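Putative NADH-depentdent flavin oxidoreductase (Cupriavidus metallidurans, PDB 5OCS) probably uses NADPH to reduce a bound FMN, as an ene-reductase of the Old Yellow Enzyme family. Local coordinates at residues 52-58 / 96-102. Sequence-based numbering, arbitrary orientation.
Sequences LLIIEAT and AVTIQLA
Leu53 O is gripped twice by Thr98, whose backbone N and hydroxyl OG1 both donate to it from 2.9 Å. The amide comes in nearly in line with the carbonyl bond, while the hydroxyl approaches from 31° outside the carbonyl plane. Thr98 reaches this acceptor because OG1 sits between its own backbone N and carbonyl carbon (chi1 61°). Around this pair runs the ladder of parallel strands 52-58 and 96-102: Leu53 N to Ala96 O, Ile55 N to Thr98 O at 2.8 Å and almost straight, and Gln100 N to Ile55 O. A beta bulge then adds one residue to the first strand at Glu56-Ala57, and pairing resumes with Thr58 N donating to Gln100 O. Thr58 OG1 bonds to Glu56 O at 2.8 Å, bracing the bulge from within its own strand. Gln100, its side chain extended, brings OE1 to 3.1 Å from Ala57 CB; one water donates to that OE1 and accepts from Ala57 N, while NE2 is held by Glu176.

Side chains pack on both faces. On one, Leu52 CD1 meets Thr98 CG2 at 3.5 Å, crossing at about a right angle. On the other, Ile55 CD1 lies on Val97 CG1 at 3.8 Å, and Ile55 CB on Ile99 CG1 at 3.9 Å. Val97 and Ile99 also pack on helix 76-92, which links the two strands in a beta-alpha-beta crossover of the TIM barrel. With OE1 water-bridged to Ala57 N and NE2 tied to Glu176, the Gln100 carboxamide is fixed at both ends, consistent with a bulge that places two FMN-binding residues, Ala57 and Gln100, next to each other.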
loop_
_atom_site.group_PDB
_atom_site.type_symbol
_atom_site.label_atom_id
_atom_site.label_comp_id
_atom_site.label_asym_id
_atom_site.label_seq_id
_atom_site.Cartn_x
_atom_site.Cartn_y
_atom_site.Cartn_z
ATOM N N LEU D 52 -11.874 -10.615 1.979
ATOM C CA LEU D 52 -11.156 -11.541 2.797
ATOM C C LEU D 52 -9.647 -11.411 2.522
ATOM O O LEU D 52 -9.183 -11.407 1.379
ATOM C CB LEU D 52 -11.643 -12.949 2.459
ATOM C CG LEU D 52 -10.960 -14.042 3.263
ATOM C CD1 LEU D 52 -11.175 -13.934 4.784
ATOM C CD2 LEU D 52 -11.354 -15.417 2.737
ATOM N N LEU D 53 -8.889 -11.306 3.597
ATOM C CA LEU D 53 -7.438 -11.377 3.510
ATOM C C LEU D 53 -7.001 -12.678 4.173
ATOM O O LEU D 53 -7.441 -13.010 5.301
ATOM C CB LEU D 53 -6.832 -10.186 4.252
ATOM C CG LEU D 53 -5.326 -10.241 4.533
ATOM C CD1 LEU D 53 -4.479 -10.301 3.287
ATOM C CD2 LEU D 53 -4.947 -9.036 5.370
ATOM N N ILE D 54 -6.122 -13.432 3.515
ATOM C CA ILE D 54 -5.543 -14.618 4.095
ATOM C C ILE D 54 -4.061 -14.360 4.199
ATOM O O ILE D 54 -3.407 -14.244 3.154
ATOM C CB ILE D 54 -5.756 -15.878 3.221
ATOM C CG1 ILE D 54 -7.228 -16.018 2.834
ATOM C CG2 ILE D 54 -5.290 -17.116 3.986
ATOM C CD1 ILE D 54 -7.550 -17.181 1.900
ATOM N N ILE D 55 -3.564 -14.270 5.441
ATOM C CA ILE D 55 -2.167 -14.048 5.707
ATOM C C ILE D 55 -1.361 -15.253 5.189
ATOM O O ILE D 55 -1.852 -16.393 5.243
ATOM C CB ILE D 55 -1.915 -13.770 7.214
ATOM C CG1 ILE D 55 -2.468 -12.387 7.613
ATOM C CG2 ILE D 55 -0.427 -13.799 7.577
ATOM C CD1 ILE D 55 -2.700 -12.210 9.097
ATOM N N GLU D 56 -0.146 -14.975 4.716
ATOM C CA GLU D 56 0.750 -15.957 4.160
ATOM C C GLU D 56 0.966 -17.185 5.050
ATOM O O GLU D 56 0.768 -17.151 6.265
ATOM C CB GLU D 56 2.133 -15.348 3.922
ATOM C CG GLU D 56 2.894 -15.000 5.182
ATOM C CD GLU D 56 4.105 -14.119 4.897
ATOM O OE1 GLU D 56 5.170 -14.657 4.504
ATOM O OE2 GLU D 56 3.976 -12.891 5.068
ATOM N N ALA D 57 1.479 -18.226 4.426
ATOM C CA ALA D 57 1.879 -19.440 5.126
ATOM C C ALA D 57 2.675 -19.131 6.380
ATOM O O ALA D 57 3.810 -18.578 6.334
ATOM C CB ALA D 57 2.697 -20.351 4.195
ATOM N N THR D 58 2.081 -19.464 7.517
ATOM C CA THR D 58 2.649 -19.167 8.787
ATOM C C THR D 58 3.060 -20.467 9.477
ATOM O O THR D 58 2.216 -21.314 9.773
ATOM C CB THR D 58 1.622 -18.383 9.614
ATOM O OG1 THR D 58 1.410 -17.116 8.962
ATOM C CG2 THR D 58 2.129 -18.133 11.036
ATOM N N ALA D 96 -12.039 -8.911 6.679
ATOM C CA ALA D 96 -11.894 -10.125 7.474
ATOM C C ALA D 96 -10.477 -10.623 7.330
ATOM O O ALA D 96 -9.986 -10.718 6.219
ATOM C CB ALA D 96 -12.852 -11.211 6.949
ATOM N N VAL D 97 -9.837 -10.860 8.453
ATOM C CA VAL D 97 -8.435 -11.256 8.495
ATOM C C VAL D 97 -8.362 -12.688 8.956
ATOM O O VAL D 97 -8.784 -12.994 10.047
ATOM C CB VAL D 97 -7.606 -10.309 9.363
ATOM C CG1 VAL D 97 -6.168 -10.742 9.366
ATOM C CG2 VAL D 97 -7.711 -8.900 8.808
ATOM N N THR D 98 -7.756 -13.545 8.128
ATOM C CA THR D 98 -7.578 -14.966 8.413
ATOM C C THR D 98 -6.120 -15.322 8.169
ATOM O O THR D 98 -5.345 -14.509 7.635
ATOM C CB THR D 98 -8.500 -15.826 7.523
ATOM O OG1 THR D 98 -8.191 -15.636 6.126
ATOM C CG2 THR D 98 -9.981 -15.394 7.787
ATOM N N ILE D 99 -5.730 -16.543 8.495
ATOM C CA ILE D 99 -4.329 -16.917 8.406
ATOM C C ILE D 99 -4.181 -18.352 7.909
ATOM O O ILE D 99 -4.963 -19.225 8.262
ATOM C CB ILE D 99 -3.602 -16.735 9.758
ATOM C CG1 ILE D 99 -2.082 -16.811 9.591
ATOM C CG2 ILE D 99 -4.136 -17.700 10.861
ATOM C CD1 ILE D 99 -1.356 -16.198 10.763
ATOM N N GLN D 100 -3.179 -18.579 7.082
ATOM C CA GLN D 100 -2.823 -19.932 6.597
ATOM C C GLN D 100 -1.765 -20.522 7.506
ATOM O O GLN D 100 -0.663 -19.968 7.640
ATOM C CB GLN D 100 -2.327 -19.858 5.156
ATOM C CG GLN D 100 -2.084 -21.211 4.545
ATOM C CD GLN D 100 -1.410 -21.102 3.221
ATOM O OE1 GLN D 100 -0.235 -20.723 3.141
ATOM N NE2 GLN D 100 -2.118 -21.484 2.168
ATOM N N LEU D 101 -2.113 -21.584 8.237
ATOM C CA LEU D 101 -1.143 -22.257 9.069
ATOM C C LEU D 101 -0.509 -23.374 8.237
ATOM O O LEU D 101 -1.212 -24.109 7.519
ATOM C CB LEU D 101 -1.823 -22.810 10.306
ATOM C CG LEU D 101 -2.332 -21.826 11.340
ATOM C CD1 LEU D 101 -2.884 -22.621 12.522
ATOM C CD2 LEU D 101 -1.261 -20.830 11.805
ATOM N N ALA D 102 0.799 -23.520 8.379
ATOM C CA ALA D 102 1.599 -24.277 7.431
ATOM C C ALA D 102 2.741 -25.034 8.084
ATOM O O ALA D 102 3.225 -24.696 9.140
ATOM C CB ALA D 102 2.151 -23.333 6.383
HETATM O O HOH W 1 1.170 -19.073 1.377
#